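Local coordinates for odorant binding protein (AGAP007287-PA) (Anopheles gambiae, PDB 3PM2), which binds hydrophobic odorants and is thought to help capture them and carry them through the aqueous fluid that bathes the olfactory sensory dendrites, at residues A[36-39]-A[40-44]; A[56-59]-A[60-64]; A[75-78]-A[79-83]; A[91-94]-A[95-99]. All coordinates share one frame; numbering follows the deposited sequence.

The four contacts are local turns on four helices, met in series along the chain: 27-44, 55-63, 74-85 and 92-109. Neighbours in that series touch. Interactions 1 and 2, centres about 14 Å apart, join where Trp37 and Thr41 pack on Val56. Interactions 2 and 3, centres about 15 Å apart, meet through Met61 on Leu77 and Thr64 on Leu80. Interactions 3 and 4, centres about 12 Å apart, share the packing of Leu82 on Asn93 and Tyr81 on Thr96. Interaction 1 lies on the opposite side of the chain's centre from interactions 3 and 4, with interaction 2 linking interaction 1 to interaction 3. The result is a continuous packed run of helices across the domain that carries odorants.

Interaction 1 of 4, residues A[36-39]-A[40-44]; sequences KWIG and QTKRQ
Gln40 meets the six-membered ring of the Trp37 indole at an oblique angle: its CD lies 3.7 Å from Trp37 CE3, and the amide and indole planes are 66° apart, so this is not a stack. One face of the same indole carries the CG methylene of Lys36, 3.8 Å above the ring plane and displaced toward the rim. The side chains of Trp37 and Gln40 run side by side in the same direction. Gln40 gets there by placing CG between its own backbone N and carbonyl carbon (chi1 77°), which swings the amide back along the ring. Its OE1 accepts a hydrogen bond from the backbone N of Gln128, a bond that helps hold the amide beside the tryptophan.

Trp37 O serves two donors of Thr41. The amide N sits 3.0 Å from Trp37 O, nearly in line with the carbonyl bond, while Thr41 OG1 donates from 2.8 Å, well above the carbonyl plane. Farther round, the aliphatic part of Lys42 crosses Ile38, with Lys42 CE 4.1 Å from Ile38 CG1.

Trp37 and Thr41 also rest on Val56 of helix 55-63, and Arg43 makes a cation-pi contact with Phe124. With its proton given to Trp37 O, the buried threonine hydroxyl can lie against the apolar Val56 without needing a partner for that proton in helix 55-63. Where Trp37 has phi -116°, Lys36 O and Gln40 N stand 5.9 Å apart, and a water inserted between them accepts from Gln40 N and donates to Lys36 O, bridging the opened turn in place of the direct helical bond.

Interaction 2 of 4, residues A[56-59]-A[60-64]; sequences VAEC and VMNST
Glu58 CG stands anti to the backbone N (chi1 -178°), whereas Asn62 CG lies anti to its own carbonyl carbon (chi1 -80°), and from these starting points the two side chains, one turn apart, run alongside each other in the same direction. Glu58 CG comes 3.8 Å from Asn62 ND2, and the carboxylate and amide planes are turned 71° apart. A water joins their ends, donating to Glu58 OE2 at 2.6 Å and accepting from Asn62 ND2 at 2.8 Å. The other carboxylate oxygen, OE1, takes a hydrogen bond from the backbone N of His131, so the glutamate ties this helix to a loop as well as to its own next turn.

Val60 CG2 leans on Val56 O at 3.4 Å, and Met61 CG on Ala57 O at 3.3 Å. Near the end of the helix Ser63 OG folds back to donate to Val60 O, 2.8 Å away, and Thr64 N bonds to Met61 O.

Ala57 and Met61 face helix 133-147. Disulfides that tie helices together are characteristic of the all-helical PBP/GOBP odorant-binding fold, and here the Cys33-Cys59 bond links helix 27-44 to helix 55-63.

Interaction 3 of 4, residues A[75-78]-A[79-83]; sequences EALT and KLYLD. Unlike the reference sequence in segment 79-83: Asp83 (reference Ala).
Apolar contact across this turn is led by Leu77 and Tyr81, which lie side by side and point the same way. Leu77 CD2 comes to the edge of the phenol ring, in its plane, 3.6 Å from Tyr81 CD2; the methyl meets the rim and not a face. With CG anti to its backbone N (chi1 174°), the leucine side chain is carried forward along the helix to the ring. A second, looser pair is formed by Thr78 and Leu82, also side by side, with Thr78 CG2 4.2 Å from Leu82 CD1.

The hydrogen bonds are those of the helix backbone. Tyr81 N reaches Leu77 O at 3.0 Å with an almost straight N-H...O angle of 173°, and Leu82 N reaches Thr78 O at 2.9 Å; Lys79 N and Leu80 N repeat the pattern with Glu75 O and Ala76 O. The hydroxyl of Thr78 is hydrogen-bonded to Arg74 O one turn earlier, consistent with its methyl being turned toward Leu82.

Farther out, Tyr81 packs on Leu138, Met141 and Leu145 of helix 133-147, and Leu77 on Ile137 of that helix and Ile100 of helix 92-109. Leu77 and Tyr81 of helix 74-85 are thus packed between helices 92-109 and 133-147, as in the helix bundle of the PBP/GOBP family.

Interaction 4 of 4, residues A[91-94]-A[95-99]; sequences EWNK and ITLDA
Ile95 meets Trp92 through two of its carbons: CG2 lies 3.8 Å from Trp92 CZ3, while CD1 sits over one face of the indole, 4.2 Å above the plane and offset toward the rim. The same isoleucine sends CG1 back along the helix (chi1 -65°), 3.2 Å from Glu91 O, an acceptor that also takes a weak bond from Ile95 N.

Trp92 O is gripped twice by Thr96. The hydroxyl OG1 donates to it at 2.7 Å and the amide N at 2.9 Å, approaching from opposite faces of the carbonyl plane. This turn belongs to helix 92-109 in the all-helical odorant-binding fold, and the threonine methyl is turned to Tyr81 of helix 74-85.

Beside helix 74-85, Asn93 OD1 lies 3.5 Å from Leu97 CD1. At the exposed surface the bent chain of Lys94 crosses Asp98, its CE 3.6 Å from Asp98 OD1; the ammonium NZ stays 4.8 Å from that oxygen, so any attraction is probably a longer-range one.

In the next shell Trp92 rests on Cys19 and Pro22, and Glu91 OE2 makes a salt bridge with Lys152 NZ. Ala99 packs on Met141, Thr144 and Leu145 of helix 133-147.

Interaction 1 of 4, residues A[36-39]-A[40-44]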
loop_
_atom_site.group_PDB
_atom_site.type_symbol
_atom_site.label_atom_id
_atom_site.label_comp_id
_atom_site.label_asym_id
_atom_site.label_seq_id
_atom_site.Cartn_x
_atom_site.Cartn_y
_atom_site.Cartn_z
ATOM N N LYS A 36 -12.595 -6.137 -6.490
ATOM C CA LYS A 36 -13.056 -7.257 -5.662
ATOM C C LYS A 36 -13.252 -6.902 -4.186
ATOM O O LYS A 36 -14.253 -7.327 -3.594
ATOM C CB LYS A 36 -12.047 -8.412 -5.772
ATOM C CG LYS A 36 -12.583 -9.738 -5.271
ATOM C CD LYS A 36 -11.542 -10.818 -5.459
ATOM C CE LYS A 36 -12.020 -12.159 -4.970
ATOM N NZ LYS A 36 -10.874 -13.080 -4.740
ATOM N N TRP A 37 -12.304 -6.136 -3.608
ATOM C CA TRP A 37 -12.235 -5.868 -2.170
ATOM C C TRP A 37 -12.414 -4.456 -1.667
ATOM O O TRP A 37 -12.481 -4.280 -0.445
ATOM C CB TRP A 37 -10.928 -6.439 -1.612
ATOM C CG TRP A 37 -10.762 -7.919 -1.804
ATOM C CD1 TRP A 37 -9.887 -8.547 -2.638
ATOM C CD2 TRP A 37 -11.510 -8.950 -1.157
ATOM N NE1 TRP A 37 -10.010 -9.911 -2.512
ATOM C CE2 TRP A 37 -10.973 -10.185 -1.579
ATOM C CE3 TRP A 37 -12.527 -8.949 -0.186
ATOM C CZ2 TRP A 37 -11.459 -11.408 -1.112
ATOM C CZ3 TRP A 37 -13.026 -10.161 0.255
ATOM C CH2 TRP A 37 -12.483 -11.372 -0.194
ATOM N N ILE A 38 -12.511 -3.444 -2.547
ATOM C CA ILE A 38 -12.659 -2.056 -2.050
ATOM C C ILE A 38 -13.881 -1.829 -1.132
ATOM O O ILE A 38 -13.785 -1.083 -0.166
ATOM C CB ILE A 38 -12.544 -0.989 -3.183
ATOM C CG1 ILE A 38 -12.372 0.450 -2.617
ATOM C CG2 ILE A 38 -13.721 -1.085 -4.170
ATOM C CD1 ILE A 38 -11.106 0.688 -1.815
ATOM N N GLY A 39 -14.978 -2.511 -1.438
ATOM C CA GLY A 39 -16.241 -2.416 -0.717
ATOM C C GLY A 39 -16.048 -2.704 0.757
ATOM O O GLY A 39 -16.316 -1.855 1.617
ATOM N N GLN A 40 -15.516 -3.879 1.049
ATOM C CA GLN A 40 -15.267 -4.247 2.429
ATOM C C GLN A 40 -14.095 -3.460 3.008
ATOM O O GLN A 40 -14.105 -3.199 4.204
ATOM C CB GLN A 40 -15.186 -5.770 2.646
ATOM C CG GLN A 40 -13.893 -6.450 2.223
ATOM C CD GLN A 40 -13.622 -7.645 3.128
ATOM O OE1 GLN A 40 -14.509 -8.494 3.377
ATOM N NE2 GLN A 40 -12.385 -7.760 3.628
ATOM N N THR A 41 -13.096 -3.078 2.186
ATOM C CA THR A 41 -11.966 -2.289 2.706
ATOM C C THR A 41 -12.462 -0.954 3.301
ATOM O O THR A 41 -12.062 -0.562 4.409
ATOM C CB THR A 41 -10.835 -2.195 1.687
ATOM O OG1 THR A 41 -10.431 -3.537 1.375
ATOM C CG2 THR A 41 -9.620 -1.411 2.215
ATOM N N LYS A 42 -13.363 -0.291 2.579
ATOM C CA LYS A 42 -13.964 0.989 3.026
ATOM C C LYS A 42 -14.767 0.761 4.292
ATOM O O LYS A 42 -14.667 1.569 5.214
ATOM C CB LYS A 42 -14.806 1.616 1.912
ATOM C CG LYS A 42 -13.919 2.173 0.798
ATOM C CD LYS A 42 -14.704 2.884 -0.265
ATOM C CE LYS A 42 -13.822 3.867 -0.981
ATOM N NZ LYS A 42 -14.527 4.471 -2.150
ATOM N N ARG A 43 -15.515 -0.362 4.382
ATOM C CA ARG A 43 -16.269 -0.670 5.600
ATOM C C ARG A 43 -15.315 -0.822 6.783
ATOM O O ARG A 43 -15.596 -0.334 7.883
ATOM C CB ARG A 43 -17.098 -1.956 5.435
ATOM C CG ARG A 43 -18.370 -1.739 4.633
ATOM C CD ARG A 43 -19.407 -2.815 4.900
ATOM N NE ARG A 43 -20.030 -2.698 6.224
ATOM C CZ ARG A 43 -21.107 -3.380 6.593
ATOM N NH1 ARG A 43 -21.684 -4.234 5.751
ATOM N NH2 ARG A 43 -21.619 -3.214 7.800
ATOM N N GLN A 44 -14.187 -1.512 6.559
ATOM C CA GLN A 44 -13.179 -1.733 7.617
ATOM C C GLN A 44 -12.500 -0.437 8.085
ATOM O O GLN A 44 -12.014 -0.399 9.214
ATOM C CB GLN A 44 -12.154 -2.778 7.205
ATOM C CG GLN A 44 -12.750 -4.190 7.008
ATOM C CD GLN A 44 -11.704 -5.114 6.449
ATOM O OE1 GLN A 44 -10.876 -4.722 5.613
ATOM N NE2 GLN A 44 -11.682 -6.346 6.940
HETATM O O HOH W 1 -15.706 -5.983 -0.999
#

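Interaction 2 of 4, residues A[56-59]-A[60-64]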
loop_
_atom_site.group_PDB
_atom_site.type_symbol
_atom_site.label_atom_id
_atom_site.label_comp_id
_atom_site.label_asym_id
_atom_site.label_seq_id
_atom_site.Cartn_x
_atom_site.Cartn_y
_atom_site.Cartn_z
ATOM N N VAL A 56 -7.524 -6.008 -0.332
ATOM C CA VAL A 56 -7.050 -5.529 -1.624
ATOM C C VAL A 56 -5.560 -5.918 -1.721
ATOM O O VAL A 56 -5.126 -6.476 -2.729
ATOM C CB VAL A 56 -7.229 -3.981 -1.798
ATOM C CG1 VAL A 56 -6.534 -3.484 -3.070
ATOM C CG2 VAL A 56 -8.705 -3.573 -1.789
ATOM N N ALA A 57 -4.786 -5.615 -0.664
ATOM C CA ALA A 57 -3.340 -5.904 -0.624
ATOM C C ALA A 57 -3.025 -7.376 -0.610
ATOM O O ALA A 57 -2.088 -7.805 -1.290
ATOM C CB ALA A 57 -2.697 -5.220 0.580
ATOM N N GLU A 58 -3.786 -8.176 0.162
ATOM C CA GLU A 58 -3.533 -9.620 0.166
ATOM C C GLU A 58 -3.759 -10.205 -1.241
ATOM O O GLU A 58 -2.981 -11.049 -1.686
ATOM C CB GLU A 58 -4.375 -10.323 1.223
ATOM C CG GLU A 58 -4.093 -11.819 1.298
ATOM C CD GLU A 58 -4.625 -12.475 2.554
ATOM O OE1 GLU A 58 -4.232 -12.041 3.658
ATOM O OE2 GLU A 58 -5.419 -13.435 2.439
ATOM N N CYS A 59 -4.792 -9.716 -1.947
ATOM C CA CYS A 59 -5.121 -10.115 -3.319
ATOM C C CYS A 59 -3.921 -9.822 -4.254
ATOM O O CYS A 59 -3.524 -10.694 -5.043
ATOM C CB CYS A 59 -6.393 -9.399 -3.781
ATOM S SG CYS A 59 -6.847 -9.712 -5.509
ATOM N N VAL A 60 -3.330 -8.593 -4.139
ATOM C CA VAL A 60 -2.184 -8.151 -4.918
ATOM C C VAL A 60 -1.000 -9.072 -4.619
ATOM O O VAL A 60 -0.320 -9.518 -5.539
ATOM C CB VAL A 60 -1.827 -6.666 -4.637
ATOM C CG1 VAL A 60 -0.460 -6.314 -5.217
ATOM C CG2 VAL A 60 -2.894 -5.713 -5.186
ATOM N N MET A 61 -0.766 -9.355 -3.352
ATOM C CA MET A 61 0.363 -10.212 -2.936
ATOM C C MET A 61 0.187 -11.638 -3.426
ATOM O O MET A 61 1.141 -12.226 -3.929
ATOM C CB MET A 61 0.593 -10.128 -1.431
ATOM C CG MET A 61 1.034 -8.738 -0.963
ATOM S SD MET A 61 2.669 -8.296 -1.559
ATOM C CE MET A 61 3.052 -6.897 -0.488
ATOM N N ASN A 62 -1.057 -12.142 -3.397
ATOM C CA ASN A 62 -1.377 -13.475 -3.934
ATOM C C ASN A 62 -1.210 -13.496 -5.460
ATOM O O ASN A 62 -0.755 -14.515 -6.003
ATOM C CB ASN A 62 -2.790 -13.935 -3.517
ATOM C CG ASN A 62 -2.872 -14.503 -2.104
ATOM O OD1 ASN A 62 -1.925 -15.107 -1.581
ATOM N ND2 ASN A 62 -4.038 -14.401 -1.483
ATOM N N SER A 63 -1.517 -12.369 -6.156
ATOM C CA SER A 63 -1.376 -12.345 -7.622
ATOM C C SER A 63 0.085 -12.510 -8.058
ATOM O O SER A 63 0.335 -12.950 -9.168
ATOM C CB SER A 63 -1.989 -11.080 -8.229
ATOM O OG SER A 63 -1.112 -9.967 -8.155
ATOM N N THR A 64 1.035 -12.164 -7.171
ATOM C CA THR A 64 2.483 -12.233 -7.428
ATOM C C THR A 64 3.190 -13.321 -6.618
ATOM O O THR A 64 4.421 -13.315 -6.564
ATOM C CB THR A 64 3.108 -10.864 -7.145
ATOM O OG1 THR A 64 2.620 -10.391 -5.883
ATOM C CG2 THR A 64 2.803 -9.858 -8.227
HETATM O O HOH W 2 -4.959 -15.549 0.932
#

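Interaction 3 of 4, residues A[75-78]-A[79-83]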
loop_
_atom_site.group_PDB
_atom_site.type_symbol
_atom_site.label_atom_id
_atom_site.label_comp_id
_atom_site.label_asym_id
_atom_site.label_seq_id
_atom_site.Cartn_x
_atom_site.Cartn_y
_atom_site.Cartn_z
ATOM N N GLU A 75 12.634 -11.284 -0.642
ATOM C CA GLU A 75 13.554 -11.465 -1.771
ATOM C C GLU A 75 12.816 -11.288 -3.101
ATOM O O GLU A 75 13.212 -10.451 -3.909
ATOM C CB GLU A 75 14.276 -12.820 -1.687
ATOM C CG GLU A 75 15.256 -12.932 -0.517
ATOM C CD GLU A 75 14.650 -12.904 0.883
ATOM O OE1 GLU A 75 13.532 -13.446 1.068
ATOM O OE2 GLU A 75 15.266 -12.282 1.780
ATOM N N ALA A 76 11.700 -12.010 -3.283
ATOM C CA ALA A 76 10.895 -11.924 -4.491
ATOM C C ALA A 76 10.251 -10.545 -4.639
ATOM O O ALA A 76 10.192 -10.033 -5.757
ATOM C CB ALA A 76 9.838 -13.014 -4.502
ATOM N N LEU A 77 9.788 -9.926 -3.515
ATOM C CA LEU A 77 9.194 -8.591 -3.579
ATOM C C LEU A 77 10.231 -7.574 -4.066
ATOM O O LEU A 77 9.909 -6.719 -4.895
ATOM C CB LEU A 77 8.620 -8.175 -2.206
ATOM C CG LEU A 77 8.102 -6.734 -2.108
ATOM C CD1 LEU A 77 6.898 -6.675 -1.225
ATOM C CD2 LEU A 77 9.182 -5.804 -1.548
ATOM N N THR A 78 11.472 -7.651 -3.537
ATOM C CA THR A 78 12.563 -6.738 -3.918
ATOM C C THR A 78 12.864 -6.888 -5.401
ATOM O O THR A 78 13.006 -5.884 -6.078
ATOM C CB THR A 78 13.783 -6.958 -3.008
ATOM O OG1 THR A 78 13.361 -6.777 -1.652
ATOM C CG2 THR A 78 14.958 -6.010 -3.319
ATOM N N LYS A 79 12.960 -8.143 -5.905
ATOM C CA LYS A 79 13.181 -8.442 -7.323
ATOM C C LYS A 79 12.120 -7.768 -8.220
ATOM O O LYS A 79 12.474 -7.136 -9.230
ATOM C CB LYS A 79 13.215 -9.961 -7.556
ATOM C CG LYS A 79 13.777 -10.354 -8.918
ATOM C CD LYS A 79 14.075 -11.847 -9.015
ATOM C CE LYS A 79 14.409 -12.296 -10.423
ATOM N NZ LYS A 79 13.424 -13.278 -10.963
ATOM N N LEU A 80 10.836 -7.859 -7.828
ATOM C CA LEU A 80 9.738 -7.237 -8.584
ATOM C C LEU A 80 9.816 -5.725 -8.601
ATOM O O LEU A 80 9.681 -5.136 -9.669
ATOM C CB LEU A 80 8.357 -7.694 -8.103
ATOM C CG LEU A 80 7.967 -9.113 -8.465
ATOM C CD1 LEU A 80 6.675 -9.494 -7.773
ATOM C CD2 LEU A 80 7.858 -9.297 -9.988
ATOM N N TYR A 81 10.009 -5.082 -7.412
ATOM C CA TYR A 81 10.145 -3.626 -7.378
ATOM C C TYR A 81 11.343 -3.171 -8.191
ATOM O O TYR A 81 11.188 -2.300 -9.042
ATOM C CB TYR A 81 10.271 -3.122 -5.943
ATOM C CG TYR A 81 8.949 -2.790 -5.308
ATOM C CD1 TYR A 81 8.161 -1.752 -5.792
ATOM C CD2 TYR A 81 8.503 -3.483 -4.184
ATOM C CE1 TYR A 81 6.929 -1.453 -5.212
ATOM C CE2 TYR A 81 7.276 -3.206 -3.607
ATOM C CZ TYR A 81 6.499 -2.176 -4.108
ATOM O OH TYR A 81 5.291 -1.922 -3.503
ATOM N N LEU A 82 12.517 -3.839 -8.019
ATOM C CA LEU A 82 13.715 -3.499 -8.788
ATOM C C LEU A 82 13.535 -3.680 -10.286
ATOM O O LEU A 82 14.094 -2.889 -11.058
ATOM C CB LEU A 82 14.988 -4.212 -8.300
ATOM C CG LEU A 82 15.589 -3.738 -6.965
ATOM C CD1 LEU A 82 16.894 -4.469 -6.692
ATOM C CD2 LEU A 82 15.843 -2.232 -6.961
ATOM N N ASP A 83 12.759 -4.678 -10.705
ATOM C CA ASP A 83 12.419 -4.837 -12.117
ATOM C C ASP A 83 11.759 -3.598 -12.675
ATOM O O ASP A 83 12.130 -3.146 -13.683
ATOM C CB ASP A 83 11.512 -6.030 -12.431
ATOM C CG ASP A 83 11.270 -6.243 -13.994
ATOM O OD1 ASP A 83 12.222 -6.595 -14.726
ATOM O OD2 ASP A 83 10.121 -6.119 -14.491
#

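Interaction 4 of 4, residues A[91-94]-A[95-99]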
loop_
_atom_site.group_PDB
_atom_site.type_symbol
_atom_site.label_atom_id
_atom_site.label_comp_id
_atom_site.label_asym_id
_atom_site.label_seq_id
_atom_site.Cartn_x
_atom_site.Cartn_y
_atom_site.Cartn_z
ATOM N N GLU A 91 17.897 7.351 -9.552
ATOM C CA GLU A 91 17.593 7.661 -8.147
ATOM C C GLU A 91 16.687 6.597 -7.507
ATOM O O GLU A 91 16.777 6.355 -6.305
ATOM C CB GLU A 91 16.884 9.009 -8.029
ATOM C CG GLU A 91 17.766 10.206 -8.359
ATOM C CD GLU A 91 17.942 10.562 -9.823
ATOM O OE1 GLU A 91 17.515 9.783 -10.703
ATOM O OE2 GLU A 91 18.574 11.605 -10.090
ATOM N N TRP A 92 15.818 5.977 -8.310
ATOM C CA TRP A 92 14.861 4.981 -7.824
ATOM C C TRP A 92 15.420 3.696 -7.228
ATOM O O TRP A 92 14.765 3.125 -6.358
ATOM C CB TRP A 92 13.777 4.712 -8.854
ATOM C CG TRP A 92 12.827 5.867 -9.037
ATOM C CD1 TRP A 92 12.707 6.652 -10.147
ATOM C CD2 TRP A 92 11.842 6.346 -8.098
ATOM N NE1 TRP A 92 11.705 7.584 -9.966
ATOM C CE2 TRP A 92 11.186 7.445 -8.703
ATOM C CE3 TRP A 92 11.512 6.008 -6.771
ATOM C CZ2 TRP A 92 10.163 8.155 -8.066
ATOM C CZ3 TRP A 92 10.482 6.711 -6.137
ATOM C CH2 TRP A 92 9.833 7.779 -6.776
ATOM N N ASN A 93 16.633 3.266 -7.631
ATOM C CA ASN A 93 17.248 2.049 -7.084
ATOM C C ASN A 93 17.379 2.127 -5.561
ATOM O O ASN A 93 16.792 1.291 -4.861
ATOM C CB ASN A 93 18.608 1.763 -7.736
ATOM C CG ASN A 93 19.209 0.468 -7.269
ATOM O OD1 ASN A 93 20.045 0.435 -6.360
ATOM N ND2 ASN A 93 18.750 -0.624 -7.843
ATOM N N LYS A 94 18.116 3.152 -5.062
ATOM C CA LYS A 94 18.341 3.379 -3.633
ATOM C C LYS A 94 17.068 3.741 -2.896
ATOM O O LYS A 94 16.881 3.271 -1.778
ATOM C CB LYS A 94 19.407 4.463 -3.381
ATOM C CG LYS A 94 20.113 4.323 -2.031
ATOM C CD LYS A 94 21.217 3.257 -2.077
ATOM C CE LYS A 94 21.043 2.220 -0.995
ATOM N NZ LYS A 94 21.734 0.947 -1.337
ATOM N N ILE A 95 16.214 4.596 -3.491
ATOM C CA ILE A 95 14.958 5.001 -2.865
ATOM C C ILE A 95 14.116 3.750 -2.600
ATOM O O ILE A 95 13.634 3.575 -1.490
ATOM C CB ILE A 95 14.193 6.032 -3.729
ATOM C CG1 ILE A 95 14.979 7.370 -3.836
ATOM C CG2 ILE A 95 12.793 6.249 -3.164
ATOM C CD1 ILE A 95 14.293 8.440 -4.779
ATOM N N THR A 96 14.037 2.852 -3.599
ATOM C CA THR A 96 13.278 1.594 -3.512
ATOM C C THR A 96 13.849 0.664 -2.465
ATOM O O THR A 96 13.103 0.215 -1.591
ATOM C CB THR A 96 13.103 0.954 -4.901
ATOM O OG1 THR A 96 12.421 1.878 -5.744
ATOM C CG2 THR A 96 12.309 -0.350 -4.859
ATOM N N LEU A 97 15.176 0.417 -2.498
ATOM C CA LEU A 97 15.819 -0.440 -1.491
ATOM C C LEU A 97 15.615 0.105 -0.059
ATOM O O LEU A 97 15.252 -0.662 0.826
ATOM C CB LEU A 97 17.304 -0.639 -1.803
ATOM C CG LEU A 97 17.622 -1.471 -3.047
ATOM C CD1 LEU A 97 19.075 -1.260 -3.473
ATOM C CD2 LEU A 97 17.378 -2.966 -2.798
ATOM N N ASP A 98 15.767 1.439 0.139
ATOM C CA ASP A 98 15.549 2.076 1.435
ATOM C C ASP A 98 14.082 1.933 1.873
ATOM O O ASP A 98 13.828 1.641 3.043
ATOM C CB ASP A 98 15.950 3.568 1.408
ATOM C CG ASP A 98 17.455 3.870 1.342
ATOM O OD1 ASP A 98 18.264 2.907 1.268
ATOM O OD2 ASP A 98 17.822 5.074 1.353
ATOM N N ALA A 99 13.131 2.122 0.929
ATOM C CA ALA A 99 11.692 2.014 1.213
ATOM C C ALA A 99 11.335 0.596 1.700
ATOM O O ALA A 99 10.653 0.470 2.709
ATOM C CB ALA A 99 10.894 2.360 -0.029
#